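Local coordinates for mitochondrial enolase superfamily member 1 (Homo sapiens, PDB 4A35), which catalyses the magnesium-dependent dehydration of L-fuconate to 2-keto-3-deoxy-L-fuconate, a step in the breakdown of L-fucose, at residues 159-165 with 344-349; 16-20 with 391-395. One frame throughout, in Å; residues are numbered along the deposited sequence.

Contact 1 of 2, residues 159-165 with 344-349. With EDO (1,2-ethanediol), chain J.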
loop_
_atom_site.group_PDB
_atom_site.type_symbol
_atom_site.label_atom_id
_atom_site.label_comp_id
_atom_site.label_asym_id
_atom_site.label_seq_id
_atom_site.Cartn_x
_atom_site.Cartn_y
_atom_site.Cartn_z
ATOM N N VAL A 159 -17.104 13.268 0.990
ATOM C CA VAL A 159 -16.544 14.623 0.702
ATOM C C VAL A 159 -16.898 15.073 -0.733
ATOM O O VAL A 159 -16.917 16.259 -1.004
ATOM C CB VAL A 159 -15.011 14.750 0.950
ATOM C CG1 VAL A 159 -14.639 14.371 2.372
ATOM C CG2 VAL A 159 -14.162 13.970 -0.083
ATOM N N LEU A 160 -17.156 14.129 -1.633
ATOM C CA LEU A 160 -17.406 14.422 -3.065
ATOM C C LEU A 160 -18.335 13.371 -3.645
ATOM O O LEU A 160 -17.912 12.245 -3.973
ATOM C CB LEU A 160 -16.059 14.460 -3.847
ATOM C CG LEU A 160 -16.141 14.814 -5.355
ATOM C CD1 LEU A 160 -16.110 16.370 -5.585
ATOM C CD2 LEU A 160 -14.991 14.113 -6.134
ATOM N N THR A 161 -19.624 13.741 -3.740
ATOM C CA THR A 161 -20.613 12.880 -4.390
ATOM C C THR A 161 -20.493 13.061 -5.910
ATOM O O THR A 161 -19.791 13.975 -6.389
ATOM C CB THR A 161 -22.044 13.254 -3.923
ATOM O OG1 THR A 161 -22.356 14.591 -4.380
ATOM C CG2 THR A 161 -22.233 13.153 -2.386
ATOM N N GLU A 162 -21.177 12.191 -6.664
ATOM C CA GLU A 162 -21.250 12.311 -8.128
ATOM C C GLU A 162 -21.843 13.680 -8.490
ATOM O O GLU A 162 -21.360 14.340 -9.398
ATOM C CB GLU A 162 -22.109 11.186 -8.713
ATOM C CG GLU A 162 -21.445 9.827 -8.664
ATOM C CD GLU A 162 -22.253 8.675 -9.227
ATOM O OE1 GLU A 162 -22.884 8.862 -10.291
ATOM O OE2 GLU A 162 -22.250 7.581 -8.612
ATOM N N GLU A 163 -22.890 14.111 -7.754
ATOM C CA GLU A 163 -23.577 15.395 -7.918
ATOM C C GLU A 163 -22.564 16.565 -7.679
ATOM O O GLU A 163 -22.531 17.534 -8.431
ATOM C CB GLU A 163 -24.772 15.452 -6.937
ATOM C CG GLU A 163 -25.831 14.358 -7.145
ATOM C CD GLU A 163 -25.536 12.878 -6.897
ATOM O OE1 GLU A 163 -24.681 12.543 -6.042
ATOM O OE2 GLU A 163 -26.215 12.043 -7.539
ATOM N N ASP A 164 -21.755 16.464 -6.621
ATOM C CA ASP A 164 -20.733 17.501 -6.294
ATOM C C ASP A 164 -19.730 17.636 -7.442
ATOM O O ASP A 164 -19.320 18.747 -7.758
ATOM C CB ASP A 164 -19.915 17.153 -5.042
ATOM C CG ASP A 164 -20.648 17.178 -3.731
ATOM O OD1 ASP A 164 -21.631 17.951 -3.612
ATOM O OD2 ASP A 164 -20.252 16.423 -2.829
ATOM N N ALA A 165 -19.305 16.472 -8.011
ATOM C CA ALA A 165 -18.347 16.385 -9.131
ATOM C C ALA A 165 -18.967 17.065 -10.351
ATOM O O ALA A 165 -18.308 17.855 -11.017
ATOM C CB ALA A 165 -18.033 14.916 -9.436
ATOM N N LEU A 344 -10.767 16.643 -8.649
ATOM C CA LEU A 344 -12.092 17.144 -8.220
ATOM C C LEU A 344 -12.172 17.347 -6.696
ATOM O O LEU A 344 -12.684 18.377 -6.255
ATOM C CB LEU A 344 -13.212 16.210 -8.709
ATOM C CG LEU A 344 -13.453 16.218 -10.235
ATOM C CD1 LEU A 344 -14.229 14.951 -10.646
ATOM C CD2 LEU A 344 -14.161 17.516 -10.666
ATOM N N MET A 345 -11.573 16.472 -5.912
ATOM C CA MET A 345 -11.563 16.680 -4.448
ATOM C C MET A 345 -10.734 17.918 -4.070
ATOM O O MET A 345 -11.166 18.709 -3.255
ATOM C CB MET A 345 -10.988 15.457 -3.701
ATOM C CG MET A 345 -11.973 14.265 -3.628
ATOM S SD MET A 345 -11.398 13.002 -2.471
ATOM C CE MET A 345 -9.874 12.436 -3.331
ATOM N N ALA A 346 -9.548 18.124 -4.730
ATOM C CA ALA A 346 -8.675 19.264 -4.418
ATOM C C ALA A 346 -9.423 20.577 -4.715
ATOM O O ALA A 346 -9.314 21.517 -3.945
ATOM C CB ALA A 346 -7.405 19.173 -5.280
ATOM N N LYS A 347 -10.172 20.644 -5.837
ATOM C CA LYS A 347 -10.983 21.856 -6.151
ATOM C C LYS A 347 -12.102 22.063 -5.083
ATOM O O LYS A 347 -12.303 23.194 -4.619
ATOM C CB LYS A 347 -11.590 21.748 -7.568
ATOM C CG LYS A 347 -12.442 22.959 -8.015
ATOM C CD LYS A 347 -11.784 24.318 -7.760
ATOM C CE LYS A 347 -12.657 25.364 -8.381
ATOM N NZ LYS A 347 -12.324 26.699 -7.817
ATOM N N LYS A 348 -12.831 20.983 -4.743
ATOM C CA LYS A 348 -13.900 20.967 -3.711
ATOM C C LYS A 348 -13.354 21.556 -2.381
ATOM O O LYS A 348 -14.031 22.395 -1.765
ATOM C CB LYS A 348 -14.456 19.530 -3.515
ATOM C CG LYS A 348 -15.605 19.426 -2.482
ATOM C CD LYS A 348 -16.978 19.730 -3.114
ATOM C CE LYS A 348 -18.105 20.012 -2.126
ATOM N NZ LYS A 348 -18.365 18.876 -1.242
ATOM N N PHE A 349 -12.083 21.222 -2.024
ATOM C CA PHE A 349 -11.414 21.743 -0.834
ATOM C C PHE A 349 -10.620 23.052 -1.107
ATOM O O PHE A 349 -9.964 23.574 -0.182
ATOM C CB PHE A 349 -10.465 20.664 -0.265
ATOM C CG PHE A 349 -11.173 19.602 0.539
ATOM C CD1 PHE A 349 -11.721 18.475 -0.087
ATOM C CD2 PHE A 349 -11.297 19.720 1.928
ATOM C CE1 PHE A 349 -12.395 17.490 0.668
ATOM C CE2 PHE A 349 -11.961 18.735 2.686
ATOM C CZ PHE A 349 -12.491 17.617 2.057
HETATM C C1 EDO J . -20.730 15.624 0.636
HETATM O O1 EDO J . -21.141 16.467 -0.430
HETATM C C2 EDO J . -20.699 16.477 1.924
HETATM O O2 EDO J . -19.947 17.662 1.642
HETATM O O HOH W 1 -17.023 18.141 0.954
HETATM O O HOH W 2 -21.448 19.678 -0.883
#

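Contact 2 of 2, residues 16-20 with 391-395. With EDO (1,2-ethanediol), chain E; EDO (1,2-ethanediol), chain D.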
loop_
_atom_site.group_PDB
_atom_site.type_symbol
_atom_site.label_atom_id
_atom_site.label_comp_id
_atom_site.label_asym_id
_atom_site.label_seq_id
_atom_site.Cartn_x
_atom_site.Cartn_y
_atom_site.Cartn_z
ATOM N N ARG A 16 14.531 -0.534 -18.339
ATOM C CA ARG A 16 15.289 0.124 -17.288
ATOM C C ARG A 16 16.375 0.974 -17.843
ATOM O O ARG A 16 17.081 0.573 -18.758
ATOM C CB ARG A 16 15.910 -0.931 -16.307
ATOM C CG ARG A 16 14.860 -1.857 -15.651
ATOM C CD ARG A 16 15.505 -2.788 -14.630
ATOM N NE ARG A 16 14.531 -3.810 -14.232
ATOM C CZ ARG A 16 14.639 -4.589 -13.163
ATOM N NH1 ARG A 16 15.676 -4.458 -12.338
ATOM N NH2 ARG A 16 13.706 -5.482 -12.895
ATOM N N PHE A 17 16.463 2.205 -17.309
ATOM C CA PHE A 17 17.500 3.138 -17.706
ATOM C C PHE A 17 18.531 3.199 -16.572
ATOM O O PHE A 17 18.177 3.401 -15.402
ATOM C CB PHE A 17 16.918 4.524 -18.104
ATOM C CG PHE A 17 15.927 4.412 -19.254
ATOM C CD1 PHE A 17 16.361 4.470 -20.579
ATOM C CD2 PHE A 17 14.566 4.191 -19.008
ATOM C CE1 PHE A 17 15.460 4.301 -21.646
ATOM C CE2 PHE A 17 13.660 4.023 -20.075
ATOM C CZ PHE A 17 14.114 4.075 -21.385
ATOM N N PRO A 18 19.835 3.158 -16.934
ATOM C CA PRO A 18 20.896 3.149 -15.890
ATOM C C PRO A 18 21.232 4.554 -15.352
ATOM O O PRO A 18 22.377 4.993 -15.354
ATOM C CB PRO A 18 22.077 2.500 -16.604
ATOM C CG PRO A 18 21.872 2.911 -18.100
ATOM C CD PRO A 18 20.373 2.867 -18.290
ATOM N N THR A 19 20.236 5.265 -14.868
ATOM C CA THR A 19 20.443 6.656 -14.444
ATOM C C THR A 19 21.353 6.757 -13.187
ATOM O O THR A 19 22.011 7.793 -13.023
ATOM C CB THR A 19 19.120 7.392 -14.292
ATOM O OG1 THR A 19 18.293 6.631 -13.483
ATOM C CG2 THR A 19 18.395 7.610 -15.638
ATOM N N SER A 20 21.495 5.659 -12.392
ATOM C CA SER A 20 22.372 5.635 -11.202
ATOM C C SER A 20 23.855 5.806 -11.629
ATOM O O SER A 20 24.685 6.320 -10.858
ATOM C CB SER A 20 22.197 4.338 -10.413
ATOM O OG SER A 20 22.638 3.205 -11.134
ATOM N N HIS A 391 15.264 14.540 -17.895
ATOM C CA HIS A 391 15.604 13.131 -18.141
ATOM C C HIS A 391 14.766 12.408 -19.240
ATOM O O HIS A 391 13.534 12.477 -19.184
ATOM C CB HIS A 391 15.389 12.330 -16.818
ATOM C CG HIS A 391 16.530 12.304 -15.838
ATOM N ND1 HIS A 391 16.923 13.447 -15.136
ATOM C CD2 HIS A 391 17.236 11.245 -15.375
ATOM C CE1 HIS A 391 17.877 13.049 -14.314
ATOM N NE2 HIS A 391 18.097 11.728 -14.418
ATOM N N LEU A 392 15.437 11.636 -20.178
ATOM C CA LEU A 392 14.838 10.547 -20.974
ATOM C C LEU A 392 13.677 10.822 -21.927
ATOM O O LEU A 392 13.069 9.864 -22.458
ATOM C CB LEU A 392 14.361 9.458 -19.958
ATOM C CG LEU A 392 15.426 8.943 -18.926
ATOM C CD1 LEU A 392 14.779 7.972 -17.887
ATOM C CD2 LEU A 392 16.655 8.325 -19.638
ATOM N N HIS A 393 13.387 12.073 -22.197
ATOM C CA HIS A 393 12.334 12.436 -23.152
ATOM C C HIS A 393 12.625 11.929 -24.579
ATOM O O HIS A 393 11.672 11.659 -25.306
ATOM C CB HIS A 393 12.124 13.959 -23.190
ATOM C CG HIS A 393 11.842 14.526 -21.834
ATOM N ND1 HIS A 393 10.635 14.296 -21.192
ATOM C CD2 HIS A 393 12.677 15.168 -20.980
ATOM C CE1 HIS A 393 10.749 14.856 -19.996
ATOM N NE2 HIS A 393 11.960 15.407 -19.830
ATOM N N GLU A 394 13.917 11.734 -24.945
ATOM C CA GLU A 394 14.335 11.235 -26.271
ATOM C C GLU A 394 13.827 9.779 -26.524
ATOM O O GLU A 394 13.836 9.329 -27.672
ATOM C CB GLU A 394 15.881 11.314 -26.448
ATOM C CG GLU A 394 16.726 10.433 -25.518
ATOM C CD GLU A 394 17.012 10.968 -24.120
ATOM O OE1 GLU A 394 16.361 11.951 -23.705
ATOM O OE2 GLU A 394 17.925 10.431 -23.452
ATOM N N HIS A 395 13.348 9.076 -25.466
ATOM C CA HIS A 395 12.870 7.696 -25.619
ATOM C C HIS A 395 11.361 7.637 -25.874
ATOM O O HIS A 395 10.831 6.552 -26.122
ATOM C CB HIS A 395 13.253 6.837 -24.402
ATOM C CG HIS A 395 14.733 6.812 -24.143
ATOM N ND1 HIS A 395 15.622 6.330 -25.083
ATOM C CD2 HIS A 395 15.436 7.269 -23.081
ATOM C CE1 HIS A 395 16.827 6.477 -24.559
ATOM N NE2 HIS A 395 16.771 6.994 -23.348
HETATM C C1 EDO E . 23.983 8.270 -8.158
HETATM O O1 EDO E . 23.729 6.886 -8.394
HETATM C C2 EDO E . 22.892 9.088 -8.853
HETATM O O2 EDO E . 22.922 8.788 -10.240
HETATM C C1 EDO D . 19.116 -3.247 -13.103
HETATM O O1 EDO D . 17.970 -2.692 -12.448
HETATM C C2 EDO D . 19.656 -4.510 -12.356
HETATM O O2 EDO D . 19.446 -4.424 -10.945
#

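Contact 1 of 2, residues 159-165 with 344-349
Lys348 supplies the polar half of this contact. Its chain leaves with CG anti to the backbone N (chi1 -178°) and bends at chi2 and chi4, which curls the amine back over the loop that leads into helix 162-171. There NZ donates to the carbonyl of Val159, 3.0 Å from NZ to O, and makes a salt bridge with Asp164, its hydrogen bond to OD2 weak at 3.5 Å from NZ. Water 1 joins Val159 O to Lys348 NZ, and water 2 joins Asp164 OD1 to the same amine; an ethanediol, probably from the crystallisation liquor, donates from O1 to Asp164 OD2.

That carboxylate also belongs to a capping box. Thr161, the N-cap, accepts from Asp164 N through OG1, while Asp164 OD2 receives Thr161 N at 2.9 Å in a nearly straight bond (171°), from above the carboxylate plane. With an alanine here, Thr161 N would probably lose its side-chain acceptor, and Lys348, still held by Val159 O, would be left without its nearby negative charge.

Apolar groups fill the other half. CD2 of Leu160 lies 3.8 Å from CB of Leu344 and also meets Met345 CG; Leu160 and Lys348 run past each other in opposite directions. Val159 sets CG2 against Met345 SD, while its CB meets the edge of the Phe349 ring, 3.8 Å from CE1. Ala165 CB touches Leu344 CD1, and Ile168 continues the packing along helix 162-171.

Contact 2 of 2, residues 16-20 with 391-395
This is a small, side-chain-only contact near the surface, joining the loop after strand 7-16, at the edge of the N-terminal three-stranded sheet, to the loop after strand 386-388. At its centre Phe17 and His395 form an offset stack, with centroids 4.6 Å apart and planes inclined at 27°. The tilt brings one corner of the phenylalanine closest: CE1 of Phe17 sits over one face of the imidazole, toward its rim, 3.3 Å from His395 CD2. The opposite face of that imidazole is covered by CG of Glu394, so the ring is sandwiched, and its ND1 is hydrogen-bonded to Ser423, which limits its rotation.

Leu392 adds the aliphatic part. With CG anti to the carbonyl carbon (chi1 -53°), it brings both methyls obliquely against the base of the Phe17 ring; CD1 lies 3.9 Å from Phe17 CD2, and CD2 is nearly as close to Phe17 CD1. Farther along, Thr19 turns its methyl CG2 to the edge of the His391 ring, 3.8 Å from CD2 in one of the two positions modelled for that histidine. The hydroxyl of Thr19 is hydrogen-bonded to the backbone N of Tyr35 and the carbonyl of Pro33. Pro18, centre of an inverse gamma turn, bends the chain between Phe17 and Thr19.

Tyr35, which probably binds substrate, as in related enzymes, lies beside His391 and touches Leu392. In the mandelate racemase/muconate lactonizing enzyme family, the N-terminal domain caps the barrel domain over the active site, and this contact is consistent with that interface.

Contacts 1 and 2 lie on opposite sides of the chain's centre, about 37 Å apart between centres and about 24 Å at their nearest atoms. Along the chain, contact 1 is nested within the loop that contact 2 closes. Each has one segment in the barrel-domain part of the chain, but their relation to the active site differs. The His391 side chain of 391-395 is about 4 Å from that of Tyr35, a probable substrate-binding residue, and about 13 Å from one of the two bound magnesium ions. Contact 1 lies away from the substrate and metal sites; its Leu344 side chain is about 12 Å from a bound magnesium ion.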